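Long-range contacts in AgaA (Rhizobium radiobacter, PDB 6HLX), which binds the opine agropinic acid as a periplasmic substrate-binding protein, consistent with delivering it to an ABC transporter for import: residues 9-17 with 163-172; 222-231 with 454-462. All coordinates share one frame; numbering follows the deposited sequence.

Interaction 1: residues 9-17 with 163-172; sequences SGEPSTLDT and FAGWTRGREI. With ZN (zinc ion), chain N; EDO (1,2-ethanediol), chain Y.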
ATOM      1  N   SER A   9      -3.482  -4.451  13.444  1.00 19.48           N
ATOM      2  CA  SER A   9      -3.464  -3.096  14.000  1.00 18.15           C
ATOM      3  C   SER A   9      -4.804  -2.374  13.898  1.00 20.91           C
ATOM      4  O   SER A   9      -4.918  -1.241  14.375  1.00 21.31           O
ATOM      5  CB  SER A   9      -2.357  -2.261  13.353  1.00 20.51           C
ATOM      6  OG  SER A   9      -2.640  -2.084  11.979  1.00 21.69           O
ATOM      7  N   GLY A  10      -5.796  -3.024  13.285  1.00 19.48           N
ATOM      8  CA  GLY A  10      -7.134  -2.456  13.188  1.00 19.45           C
ATOM      9  C   GLY A  10      -8.135  -3.391  12.555  1.00 22.40           C
ATOM     10  O   GLY A  10      -7.765  -4.398  11.949  1.00 21.90           O
ATOM     11  N   GLU A  11      -9.397  -2.987  12.613  1.00 20.04           N
ATOM     12  CA  GLU A  11     -10.468  -3.723  11.972  1.00 19.50           C
ATOM     13  C   GLU A  11     -10.621  -3.200  10.538  1.00 21.69           C
ATOM     14  O   GLU A  11     -10.770  -1.991  10.347  1.00 21.33           O
ATOM     15  CB  GLU A  11     -11.775  -3.531  12.761  1.00 21.16           C
ATOM     16  CG  GLU A  11     -12.992  -4.159  12.107  1.00 21.22           C
ATOM     17  CD  GLU A  11     -14.207  -4.289  13.016  1.00 28.14           C
ATOM     18  OE1 GLU A  11     -15.035  -5.193  12.770  1.00 24.48           O
ATOM     19  OE2 GLU A  11     -14.333  -3.494  13.976  1.00 25.36           O
ATOM     20  N   PRO A  12     -10.644  -4.080   9.519  1.00 20.70           N
ATOM     21  CA  PRO A  12     -10.827  -3.574   8.142  1.00 19.62           C
ATOM     22  C   PRO A  12     -12.167  -2.848   7.991  1.00 21.78           C
ATOM     23  O   PRO A  12     -13.213  -3.334   8.457  1.00 21.07           O
ATOM     24  CB  PRO A  12     -10.833  -4.855   7.295  1.00 21.36           C
ATOM     25  CG  PRO A  12      -9.979  -5.835   8.106  1.00 25.00           C
ATOM     26  CD  PRO A  12     -10.407  -5.537   9.536  1.00 21.24           C
ATOM     27  N   SER A  13     -12.141  -1.679   7.347  1.00 19.44           N
ATOM     28  CA  SER A  13     -13.369  -0.914   7.085  1.00 20.30           C
ATOM     29  C   SER A  13     -14.222  -1.666   6.049  1.00 23.79           C
ATOM     30  O   SER A  13     -15.451  -1.579   6.071  1.00 24.60           O
ATOM     31  CB  SER A  13     -13.015   0.475   6.563  1.00 23.18           C
ATOM     32  OG  SER A  13     -12.245   0.345   5.382  1.00 23.80           O
ATOM     33  N   THR A  14     -13.555  -2.448   5.176  1.00 21.12           N
ATOM     34  CA  THR A  14     -14.199  -3.274   4.152  1.00 20.97           C
ATOM     35  C   THR A  14     -13.256  -4.347   3.622  1.00 22.49           C
ATOM     36  O   THR A  14     -12.036  -4.178   3.650  1.00 22.23           O
ATOM     37  CB  THR A  14     -14.747  -2.426   2.975  1.00 25.25           C
ATOM     38  OG1 THR A  14     -15.506  -3.299   2.117  1.00 24.91           O
ATOM     39  CG2 THR A  14     -13.642  -1.719   2.166  1.00 24.87           C
ATOM     40  N   LEU A  15     -13.835  -5.450   3.125  1.00 20.98           N
ATOM     41  CA  LEU A  15     -13.056  -6.472   2.448  1.00 19.54           C
ATOM     42  C   LEU A  15     -13.335  -6.387   0.928  1.00 21.90           C
ATOM     43  O   LEU A  15     -12.818  -7.203   0.170  1.00 21.71           O
ATOM     44  CB  LEU A  15     -13.348  -7.868   2.995  1.00 19.08           C
ATOM     45  CG  LEU A  15     -12.863  -8.130   4.434  1.00 22.25           C
ATOM     46  CD1 LEU A  15     -13.217  -9.561   4.859  1.00 20.20           C
ATOM     47  CD2 LEU A  15     -11.336  -7.924   4.546  1.00 25.27           C
ATOM     48  N   ASP A  16     -14.154  -5.383   0.493  1.00 21.08           N
ATOM     49  CA  ASP A  16     -14.475  -5.154  -0.930  1.00 20.88           C
ATOM     50  C   ASP A  16     -13.123  -5.178  -1.679  1.00 22.74           C
ATOM     51  O   ASP A  16     -12.205  -4.427  -1.341  1.00 21.03           O
ATOM     52  CB  ASP A  16     -15.237  -3.823  -1.116  1.00 22.69           C
ATOM     53  CG  ASP A  16     -15.616  -3.518  -2.549  1.00 29.50           C
ATOM     54  OD1 ASP A  16     -14.901  -3.972  -3.463  1.00 29.86           O
ATOM     55  OD2 ASP A  16     -16.597  -2.783  -2.756  1.00 31.49           O
ATOM     56  N   THR A  17     -12.951  -6.149  -2.588  1.00 20.45           N
ATOM     57  CA  THR A  17     -11.609  -6.385  -3.131  1.00 19.65           C
ATOM     58  C   THR A  17     -10.968  -5.195  -3.798  1.00 21.04           C
ATOM     59  O   THR A  17      -9.758  -5.012  -3.620  1.00 21.77           O
ATOM     60  CB  THR A  17     -11.544  -7.607  -4.051  1.00 20.84           C
ATOM     61  OG1 THR A  17     -12.274  -7.348  -5.257  1.00 21.61           O
ATOM     62  CG2 THR A  17     -12.074  -8.899  -3.345  1.00 19.22           C
ATOM     63  N   PHE A 163     -13.439 -17.534   3.785  1.00 21.80           N
ATOM     64  CA  PHE A 163     -14.012 -16.682   4.821  1.00 21.06           C
ATOM     65  C   PHE A 163     -14.946 -17.538   5.689  1.00 25.47           C
ATOM     66  O   PHE A 163     -15.776 -18.295   5.159  1.00 24.32           O
ATOM     67  CB  PHE A 163     -14.808 -15.551   4.165  1.00 22.06           C
ATOM     68  CG  PHE A 163     -15.528 -14.631   5.122  1.00 23.01           C
ATOM     69  CD1 PHE A 163     -14.878 -13.532   5.677  1.00 24.74           C
ATOM     70  CD2 PHE A 163     -16.872 -14.834   5.431  1.00 24.98           C
ATOM     71  CE1 PHE A 163     -15.570 -12.636   6.524  1.00 26.08           C
ATOM     72  CE2 PHE A 163     -17.553 -13.965   6.298  1.00 26.85           C
ATOM     73  CZ  PHE A 163     -16.896 -12.870   6.839  1.00 24.91           C
ATOM     74  N   ALA A 164     -14.806 -17.442   7.021  1.00 22.80           N
ATOM     75  CA  ALA A 164     -15.677 -18.241   7.889  1.00 24.46           C
ATOM     76  C   ALA A 164     -16.619 -17.383   8.731  1.00 30.45           C
ATOM     77  O   ALA A 164     -17.759 -17.793   8.967  1.00 34.24           O
ATOM     78  CB  ALA A 164     -14.870 -19.195   8.747  1.00 25.92           C
ATOM     79  N   GLY A 165     -16.204 -16.171   9.067  1.00 23.97           N
ATOM     80  CA  GLY A 165     -17.060 -15.265   9.830  1.00 23.72           C
ATOM     81  C   GLY A 165     -16.354 -13.996  10.234  1.00 26.03           C
ATOM     82  O   GLY A 165     -15.120 -13.935  10.244  1.00 25.97           O
ATOM     83  N   TRP A 166     -17.146 -12.972  10.556  1.00 22.66           N
ATOM     84  CA  TRP A 166     -16.613 -11.702  11.006  1.00 21.49           C
ATOM     85  C   TRP A 166     -17.442 -11.263  12.214  1.00 25.89           C
ATOM     86  O   TRP A 166     -18.645 -11.030  12.085  1.00 25.38           O
ATOM     87  CB  TRP A 166     -16.720 -10.672   9.876  1.00 20.22           C
ATOM     88  CG  TRP A 166     -16.120  -9.303  10.103  1.00 20.49           C
ATOM     89  CD1 TRP A 166     -15.732  -8.727  11.283  1.00 23.12           C
ATOM     90  CD2 TRP A 166     -15.789  -8.367   9.068  1.00 20.06           C
ATOM     91  NE1 TRP A 166     -15.219  -7.459  11.041  1.00 22.50           N
ATOM     92  CE2 TRP A 166     -15.252  -7.216   9.689  1.00 23.62           C
ATOM     93  CE3 TRP A 166     -15.892  -8.396   7.664  1.00 21.74           C
ATOM     94  CZ2 TRP A 166     -14.807  -6.103   8.947  1.00 23.03           C
ATOM     95  CZ3 TRP A 166     -15.498  -7.279   6.935  1.00 22.38           C
ATOM     96  CH2 TRP A 166     -14.974  -6.144   7.575  1.00 22.92           C
ATOM     97  N   THR A 167     -16.814 -11.207  13.387  1.00 22.22           N
ATOM     98  CA  THR A 167     -17.486 -10.696  14.585  1.00 21.72           C
ATOM     99  C   THR A 167     -17.074  -9.228  14.669  1.00 24.05           C
ATOM    100  O   THR A 167     -15.906  -8.938  14.954  1.00 22.33           O
ATOM    101  CB  THR A 167     -17.083 -11.512  15.818  1.00 27.26           C
ATOM    102  OG1 THR A 167     -17.562 -12.847  15.621  1.00 29.50           O
ATOM    103  CG2 THR A 167     -17.679 -10.938  17.117  1.00 29.58           C
ATOM    104  N   ARG A 168     -18.020  -8.305  14.430  1.00 22.68           N
ATOM    105  CA  ARG A 168     -17.736  -6.858  14.431  1.00 23.22           C
ATOM    106  C   ARG A 168     -17.051  -6.443  15.728  1.00 25.99           C
ATOM    107  O   ARG A 168     -17.506  -6.832  16.811  1.00 25.55           O
ATOM    108  CB  ARG A 168     -19.022  -6.014  14.188  1.00 27.58           C
ATOM    109  CG  ARG A 168     -19.817  -6.405  12.916  1.00 43.97           C
ATOM    110  CD  ARG A 168     -19.284  -5.835  11.616  1.00 55.91           C
ATOM    111  NE  ARG A 168     -19.570  -6.677  10.450  1.00 61.22           N
ATOM    112  CZ  ARG A 168     -19.133  -6.423   9.218  1.00 72.96           C
ATOM    113  NH1 ARG A 168     -19.441  -7.237   8.215  1.00 61.22           N
ATOM    114  NH2 ARG A 168     -18.386  -5.351   8.977  1.00 55.16           N
ATOM    115  N   GLY A 169     -15.956  -5.698  15.595  1.00 23.01           N
ATOM    116  CA  GLY A 169     -15.168  -5.212  16.725  1.00 22.80           C
ATOM    117  C   GLY A 169     -14.269  -6.254  17.368  1.00 26.03           C
ATOM    118  O   GLY A 169     -13.594  -5.950  18.354  1.00 26.99           O
ATOM    119  N   ARG A 170     -14.217  -7.489  16.823  1.00 20.91           N
ATOM    120  CA  ARG A 170     -13.393  -8.501  17.473  1.00 20.36           C
ATOM    121  C   ARG A 170     -12.468  -9.249  16.525  1.00 22.25           C
ATOM    122  O   ARG A 170     -11.247  -9.219  16.725  1.00 21.26           O
ATOM    123  CB  ARG A 170     -14.269  -9.484  18.283  1.00 22.11           C
ATOM    124  CG  ARG A 170     -13.479 -10.643  18.870  1.00 26.30           C
ATOM    125  CD  ARG A 170     -14.235 -11.451  19.920  1.00 30.04           C
ATOM    126  NE  ARG A 170     -13.452 -12.615  20.362  1.00 31.41           N
ATOM    127  CZ  ARG A 170     -12.448 -12.564  21.241  1.00 50.35           C
ATOM    128  NH1 ARG A 170     -11.778 -13.663  21.559  1.00 39.16           N
ATOM    129  NH2 ARG A 170     -12.101 -11.408  21.800  1.00 36.98           N
ATOM    130  N   GLU A 171     -13.032  -9.980  15.542  1.00 19.77           N
ATOM    131  CA  GLU A 171     -12.163 -10.759  14.658  1.00 19.51           C
ATOM    132  C   GLU A 171     -12.816 -11.218  13.368  1.00 23.20           C
ATOM    133  O   GLU A 171     -14.040 -11.280  13.268  1.00 23.13           O
ATOM    134  CB  GLU A 171     -11.613 -12.007  15.397  1.00 21.02           C
ATOM    135  CG  GLU A 171     -12.675 -13.030  15.784  1.00 25.76           C
ATOM    136  CD  GLU A 171     -12.110 -14.325  16.347  1.00 27.69           C
ATOM    137  OE1 GLU A 171     -10.876 -14.400  16.569  1.00 23.97           O
ATOM    138  OE2 GLU A 171     -12.904 -15.260  16.571  1.00 34.99           O
ATOM    139  N   ILE A 172     -11.968 -11.607  12.412  1.00 19.98           N
ATOM    140  CA  ILE A 172     -12.375 -12.302  11.185  1.00 17.79           C
ATOM    141  C   ILE A 172     -11.708 -13.677  11.266  1.00 22.21           C
ATOM    142  O   ILE A 172     -10.501 -13.751  11.525  1.00 22.87           O
ATOM    143  CB  ILE A 172     -11.942 -11.562   9.897  1.00 19.99           C
ATOM    144  CG1 ILE A 172     -12.781 -10.268   9.701  1.00 20.29           C
ATOM    145  CG2 ILE A 172     -12.026 -12.497   8.660  1.00 21.43           C
ATOM    146  CD1 ILE A 172     -12.140  -9.224   8.773  1.00 20.09           C
TER
HETATM  147 ZN    ZN N 613     -11.248 -16.543  17.260  1.00 26.43          ZN
HETATM  148  C1  EDO Y 624     -21.443 -10.050  14.280  1.00 48.85           C
HETATM  149  O1  EDO Y 624     -20.663  -9.006  13.797  1.00 42.72           O
HETATM  150  C2  EDO Y 624     -21.412  -9.852  15.776  1.00 50.44           C
HETATM  151  O2  EDO Y 624     -22.127  -8.676  16.075  1.00 51.54           O

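Interaction 2: residues 222-231 with 454-462; sequences AADIAKGPET and QNYAVKKGV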
ATOM      1  N   ALA A 222      10.214  -2.595  19.753  1.00 25.79           N
ATOM      2  CA  ALA A 222      10.982  -3.445  18.848  1.00 26.54           C
ATOM      3  C   ALA A 222      12.173  -4.153  19.501  1.00 31.51           C
ATOM      4  O   ALA A 222      12.301  -5.366  19.335  1.00 29.68           O
ATOM      5  CB  ALA A 222      11.421  -2.657  17.615  1.00 27.55           C
ATOM      6  N   ALA A 223      12.996  -3.433  20.296  1.00 31.00           N
ATOM      7  CA  ALA A 223      14.170  -4.024  20.968  1.00 32.22           C
ATOM      8  C   ALA A 223      13.808  -5.125  21.957  1.00 37.23           C
ATOM      9  O   ALA A 223      14.407  -6.205  21.903  1.00 38.88           O
ATOM     10  CB  ALA A 223      14.992  -2.948  21.659  1.00 33.67           C
ATOM     11  N   ASP A 224      12.826  -4.867  22.846  1.00 33.04           N
ATOM     12  CA  ASP A 224      12.335  -5.836  23.839  1.00 33.22           C
ATOM     13  C   ASP A 224      11.826  -7.092  23.130  1.00 33.57           C
ATOM     14  O   ASP A 224      12.124  -8.202  23.559  1.00 32.93           O
ATOM     15  CB  ASP A 224      11.201  -5.186  24.670  1.00 36.33           C
ATOM     16  CG  ASP A 224      10.524  -6.020  25.759  1.00 57.34           C
ATOM     17  OD1 ASP A 224      11.033  -7.122  26.083  1.00 59.25           O
ATOM     18  OD2 ASP A 224       9.503  -5.556  26.307  1.00 64.91           O
ATOM     19  N   ILE A 225      11.060  -6.917  22.039  1.00 28.42           N
ATOM     20  CA  ILE A 225      10.515  -8.049  21.293  1.00 27.10           C
ATOM     21  C   ILE A 225      11.631  -8.855  20.604  1.00 31.44           C
ATOM     22  O   ILE A 225      11.620 -10.087  20.683  1.00 30.59           O
ATOM     23  CB  ILE A 225       9.398  -7.575  20.332  1.00 28.62           C
ATOM     24  CG1 ILE A 225       8.126  -7.218  21.148  1.00 28.52           C
ATOM     25  CG2 ILE A 225       9.108  -8.633  19.245  1.00 27.91           C
ATOM     26  CD1 ILE A 225       7.076  -6.412  20.436  1.00 35.42           C
ATOM     27  N   ALA A 226      12.600  -8.161  19.958  1.00 29.29           N
ATOM     28  CA  ALA A 226      13.712  -8.822  19.256  1.00 31.29           C
ATOM     29  C   ALA A 226      14.553  -9.688  20.201  1.00 38.34           C
ATOM     30  O   ALA A 226      14.989 -10.762  19.791  1.00 38.84           O
ATOM     31  CB  ALA A 226      14.592  -7.797  18.543  1.00 31.98           C
ATOM     32  N   LYS A 227      14.753  -9.223  21.464  1.00 35.79           N
ATOM     33  CA  LYS A 227      15.507  -9.910  22.526  1.00 37.92           C
ATOM     34  C   LYS A 227      14.894 -11.270  22.862  1.00 44.35           C
ATOM     35  O   LYS A 227      15.630 -12.238  23.069  1.00 45.53           O
ATOM     36  CB  LYS A 227      15.533  -9.055  23.808  1.00 41.32           C
ATOM     37  CG  LYS A 227      16.704  -8.094  23.916  1.00 63.89           C
ATOM     38  CD  LYS A 227      16.708  -7.365  25.271  1.00 78.51           C
ATOM     39  CE  LYS A 227      17.459  -8.104  26.362  1.00 92.56           C
ATOM     40  NZ  LYS A 227      18.930  -7.887  26.276  1.00103.27           N
ATOM     41  N   GLY A 228      13.562 -11.326  22.958  1.00 41.14           N
ATOM     42  CA  GLY A 228      12.862 -12.567  23.271  1.00 40.89           C
ATOM     43  C   GLY A 228      13.094 -13.017  24.700  1.00 45.71           C
ATOM     44  O   GLY A 228      13.028 -12.186  25.611  1.00 47.32           O
ATOM     45  N   PRO A 229      13.345 -14.322  24.961  1.00 41.00           N
ATOM     46  CA  PRO A 229      13.532 -15.430  24.004  1.00 39.93           C
ATOM     47  C   PRO A 229      12.266 -16.048  23.403  1.00 40.31           C
ATOM     48  O   PRO A 229      12.380 -16.891  22.505  1.00 41.54           O
ATOM     49  CB  PRO A 229      14.314 -16.459  24.832  1.00 42.89           C
ATOM     50  CG  PRO A 229      13.803 -16.256  26.225  1.00 47.62           C
ATOM     51  CD  PRO A 229      13.589 -14.769  26.350  1.00 42.84           C
ATOM     52  N   GLU A 230      11.077 -15.643  23.881  1.00 31.35           N
ATOM     53  CA  GLU A 230       9.828 -16.245  23.423  1.00 29.75           C
ATOM     54  C   GLU A 230       9.175 -15.514  22.267  1.00 30.23           C
ATOM     55  O   GLU A 230       8.124 -15.946  21.798  1.00 28.45           O
ATOM     56  CB  GLU A 230       8.843 -16.428  24.593  1.00 31.59           C
ATOM     57  CG  GLU A 230       9.328 -17.418  25.645  1.00 41.93           C
ATOM     58  CD  GLU A 230       9.577 -18.849  25.202  1.00 69.54           C
ATOM     59  OE1 GLU A 230       8.775 -19.378  24.397  1.00 65.29           O
ATOM     60  OE2 GLU A 230      10.570 -19.450  25.675  1.00 71.55           O
ATOM     61  N   THR A 231       9.773 -14.406  21.825  1.00 25.94           N
ATOM     62  CA  THR A 231       9.278 -13.650  20.674  1.00 25.32           C
ATOM     63  C   THR A 231      10.435 -13.437  19.707  1.00 30.08           C
ATOM     64  O   THR A 231      11.599 -13.498  20.109  1.00 30.54           O
ATOM     65  CB  THR A 231       8.669 -12.295  21.109  1.00 30.71           C
ATOM     66  OG1 THR A 231       9.652 -11.564  21.856  1.00 29.67           O
ATOM     67  CG2 THR A 231       7.383 -12.463  21.951  1.00 28.23           C
ATOM     68  N   GLN A 454       9.336  -1.282   9.415  1.00 21.44           N
ATOM     69  CA  GLN A 454       7.984  -1.847   9.386  1.00 19.38           C
ATOM     70  C   GLN A 454       8.177  -3.282   9.838  1.00 23.75           C
ATOM     71  O   GLN A 454       8.711  -4.108   9.093  1.00 25.03           O
ATOM     72  CB  GLN A 454       7.393  -1.762   7.969  1.00 20.18           C
ATOM     73  CG  GLN A 454       5.960  -2.334   7.881  1.00 23.72           C
ATOM     74  CD  GLN A 454       4.933  -1.490   8.620  1.00 25.14           C
ATOM     75  OE1 GLN A 454       5.142  -0.309   8.883  1.00 25.05           O
ATOM     76  NE2 GLN A 454       3.795  -2.079   8.956  1.00 27.15           N
ATOM     77  N   ASN A 455       7.844  -3.554  11.103  1.00 19.48           N
ATOM     78  CA  ASN A 455       8.169  -4.847  11.680  1.00 18.83           C
ATOM     79  C   ASN A 455       6.944  -5.638  12.090  1.00 22.90           C
ATOM     80  O   ASN A 455       5.912  -5.059  12.452  1.00 21.63           O
ATOM     81  CB  ASN A 455       9.058  -4.617  12.922  1.00 21.92           C
ATOM     82  CG  ASN A 455      10.328  -3.837  12.606  1.00 29.47           C
ATOM     83  OD1 ASN A 455      10.946  -4.028  11.564  1.00 29.66           O
ATOM     84  ND2 ASN A 455      10.733  -2.933  13.466  1.00 23.65           N
ATOM     85  N   TYR A 456       7.077  -6.970  12.012  1.00 20.07           N
ATOM     86  CA  TYR A 456       6.120  -7.944  12.546  1.00 20.19           C
ATOM     87  C   TYR A 456       6.807  -8.585  13.741  1.00 22.35           C
ATOM     88  O   TYR A 456       8.043  -8.532  13.879  1.00 22.44           O
ATOM     89  CB  TYR A 456       5.826  -9.083  11.540  1.00 20.06           C
ATOM     90  CG  TYR A 456       4.909  -8.652  10.420  1.00 20.24           C
ATOM     91  CD1 TYR A 456       5.412  -8.003   9.291  1.00 22.57           C
ATOM     92  CD2 TYR A 456       3.530  -8.841  10.507  1.00 20.54           C
ATOM     93  CE1 TYR A 456       4.573  -7.596   8.258  1.00 22.08           C
ATOM     94  CE2 TYR A 456       2.677  -8.426   9.483  1.00 19.78           C
ATOM     95  CZ  TYR A 456       3.208  -7.797   8.362  1.00 24.26           C
ATOM     96  OH  TYR A 456       2.403  -7.332   7.353  1.00 23.06           O
ATOM     97  N   ALA A 457       6.016  -9.251  14.578  1.00 19.50           N
ATOM     98  CA  ALA A 457       6.593 -10.032  15.657  1.00 19.10           C
ATOM     99  C   ALA A 457       5.834 -11.328  15.747  1.00 23.52           C
ATOM    100  O   ALA A 457       4.626 -11.358  15.488  1.00 21.95           O
ATOM    101  CB  ALA A 457       6.530  -9.285  16.970  1.00 20.14           C
ATOM    102  N   VAL A 458       6.563 -12.423  16.009  1.00 20.23           N
ATOM    103  CA  VAL A 458       5.947 -13.746  16.104  1.00 20.66           C
ATOM    104  C   VAL A 458       6.339 -14.397  17.414  1.00 26.05           C
ATOM    105  O   VAL A 458       7.392 -14.077  18.001  1.00 25.46           O
ATOM    106  CB  VAL A 458       6.281 -14.665  14.882  1.00 24.27           C
ATOM    107  CG1 VAL A 458       5.976 -13.969  13.548  1.00 23.50           C
ATOM    108  CG2 VAL A 458       7.734 -15.153  14.912  1.00 24.84           C
ATOM    109  N   LYS A 459       5.517 -15.353  17.858  1.00 23.77           N
ATOM    110  CA  LYS A 459       5.842 -16.119  19.045  1.00 25.47           C
ATOM    111  C   LYS A 459       6.818 -17.224  18.640  1.00 29.20           C
ATOM    112  O   LYS A 459       6.747 -17.731  17.520  1.00 27.41           O
ATOM    113  CB  LYS A 459       4.561 -16.749  19.637  1.00 29.30           C
ATOM    114  CG  LYS A 459       3.942 -15.937  20.776  1.00 51.29           C
ATOM    115  CD  LYS A 459       4.771 -16.049  22.074  1.00 65.16           C
ATOM    116  CE  LYS A 459       4.009 -15.715  23.326  1.00 76.68           C
ATOM    117  NZ  LYS A 459       4.897 -15.121  24.365  1.00 84.46           N
ATOM    118  N   LYS A 460       7.710 -17.623  19.549  1.00 27.05           N
ATOM    119  CA  LYS A 460       8.594 -18.766  19.279  1.00 26.94           C
ATOM    120  C   LYS A 460       7.642 -19.956  19.022  1.00 29.29           C
ATOM    121  O   LYS A 460       6.693 -20.166  19.781  1.00 29.10           O
ATOM    122  CB  LYS A 460       9.481 -19.054  20.498  1.00 29.29           C
ATOM    123  CG  LYS A 460      10.484 -20.192  20.278  1.00 35.93           C
ATOM    124  CD  LYS A 460      11.387 -20.372  21.492  1.00 43.54           C
ATOM    125  CE  LYS A 460      12.413 -21.463  21.275  1.00 56.03           C
ATOM    126  NZ  LYS A 460      13.403 -21.517  22.383  1.00 67.85           N
ATOM    127  N   GLY A 461       7.867 -20.665  17.926  1.00 26.76           N
ATOM    128  CA  GLY A 461       7.005 -21.771  17.517  1.00 26.19           C
ATOM    129  C   GLY A 461       6.360 -21.490  16.172  1.00 27.36           C
ATOM    130  O   GLY A 461       5.910 -22.411  15.489  1.00 26.66           O
ATOM    131  N   VAL A 462       6.302 -20.201  15.779  1.00 23.37           N
ATOM    132  CA  VAL A 462       5.755 -19.780  14.483  1.00 21.84           C
ATOM    133  C   VAL A 462       6.910 -19.771  13.495  1.00 26.24           C
ATOM    134  O   VAL A 462       7.971 -19.209  13.793  1.00 26.04           O
ATOM    135  CB  VAL A 462       5.112 -18.358  14.554  1.00 25.15           C
ATOM    136  CG1 VAL A 462       4.724 -17.846  13.167  1.00 25.05           C
ATOM    137  CG2 VAL A 462       3.921 -18.317  15.510  1.00 24.94           C
TER

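Interaction 1: residues 9-17 with 163-172
Glu11 and Trp166 meet because both swing CG away from their own backbone N (chi1 175° and -175°), sending an extended Glu11 side chain, carboxylate first, from one side and the indole edge from the other. The carboxylate is turned 48° from the ring plane. Its OE1 collects two N-H groups: Trp166 NE1 lies 2.9 Å from Glu11 OE1, on the anti lone pair, and Gly169 N lies 3.0 Å from the same Glu11 OE1, on the syn side but out of the carboxylate plane. The second bond is almost straight, and a weak one from Gly169 N to Glu11 OE2 accompanies it, so the carboxylate is gripped between the indole and the turn after strand 161-167.

Farther round the indole edge, Pro12 O sits in the ring plane, 3.2 Å from Trp166 CZ2. Leu15 runs past the ring in the opposite direction, its CG 3.7 Å from Trp166 CZ3. One indole face receives Ile172 CD1 over its centre; the other is overlaid by the guanidinium of Arg168, whose NH2 lies toward the rim. The same Ile172 CD1 meets Pro12 CG tip to tip at 4.1 Å and touches Leu15 CD1, while Val28 of helix 23-32 and Phe195 of strand 190-195 extend this apolar cluster.

Strands 161-167 and 171-176 form a beta hairpin, and Arg170 and Glu171, both facing Thr167, make a classic beta bulge at its turn. Glu171 of this bulge binds a zinc ion through both oxygens, with His192. The arrangement is that of a loop following the first strand of a periplasmic binding protein domain, packed on a bulged edge hairpin of the same sheet.

Interaction 2: residues 222-231 with 454-462
Ile225 and Ala457 face each other directly: the CG2 branch of Ile225 reaches from helix 222-227 to the methyl of Ala457, and the separation of Ile225 CG2 and Ala457 CB, 3.5 Å, is tight for two carbons. With chi1 at -73°, CG1 stands beside the backbone N and CG2 is left anti to it, facing Ala457. One turn earlier, Ala222 CB lies 4.2 Å from Asn455 ND2, an amide nitrogen that is hydrogen-bonded to Glu453. Val203 and Leu206 of helix 199-207 also touch this layer, Val203 against Ile225 and Leu206 against Ala457.

After the helix the chain turns at Gly228, with positive phi, and passes a cis peptide before Pro229 to enter strand 231-234. Here the helix packs on the mixed sheet of an alpha/beta domain, and the strand that follows, 231-234, is one of the sheet's two outermost strands, beside 456-459. Thr231 and Lys459 form an antiparallel non-hydrogen-bonded pair, their CA atoms 4.5 Å apart. Thr231 CA approaches Val458 O to 3.3 Å in a CA-H...O contact. The Thr231 hydroxyl turns back instead, giving its proton to Ile225 O at 2.7 Å from OG1, in the carbonyl plane, which ties the strand's start to the helix end.

The two lysines embrace Glu230 differently. Lys460 is extended throughout and crosses the bent Glu230 side chain obliquely, its CB and CD both 4.0 Å from Glu230 OE1. Lys459 folds at chi2 (-73°), laying its CD 3.4 Å from Glu230 O. Glu230 O also accepts Lys460 N at 2.8 Å, the donor standing 50° out of the carbonyl plane. The ammonium groups remain beyond contact with the carboxylate, so any attraction there is probably long-range.

In the fold
From the N terminus, strand 3-8 leads into 9-17, and interaction 1 closes when the chain returns at 163-172, 146 residues on. The intervening chain includes the five-stranded antiparallel sheet between 37 and 120. Interaction 2 opens later, at 222-231, and closes at 454-462 after 222 intervening residues that hold all of the six-stranded sheet. The two loops therefore follow in series, neither nesting nor crossing. Both reach the seven-stranded mixed sheet, whose outermost strands are 161-167 and 231-234: interaction 1 involves one edge, interaction 2 the other. Their centres lie 25 Å apart, and their nearest atoms, about 7 Å apart, do not touch.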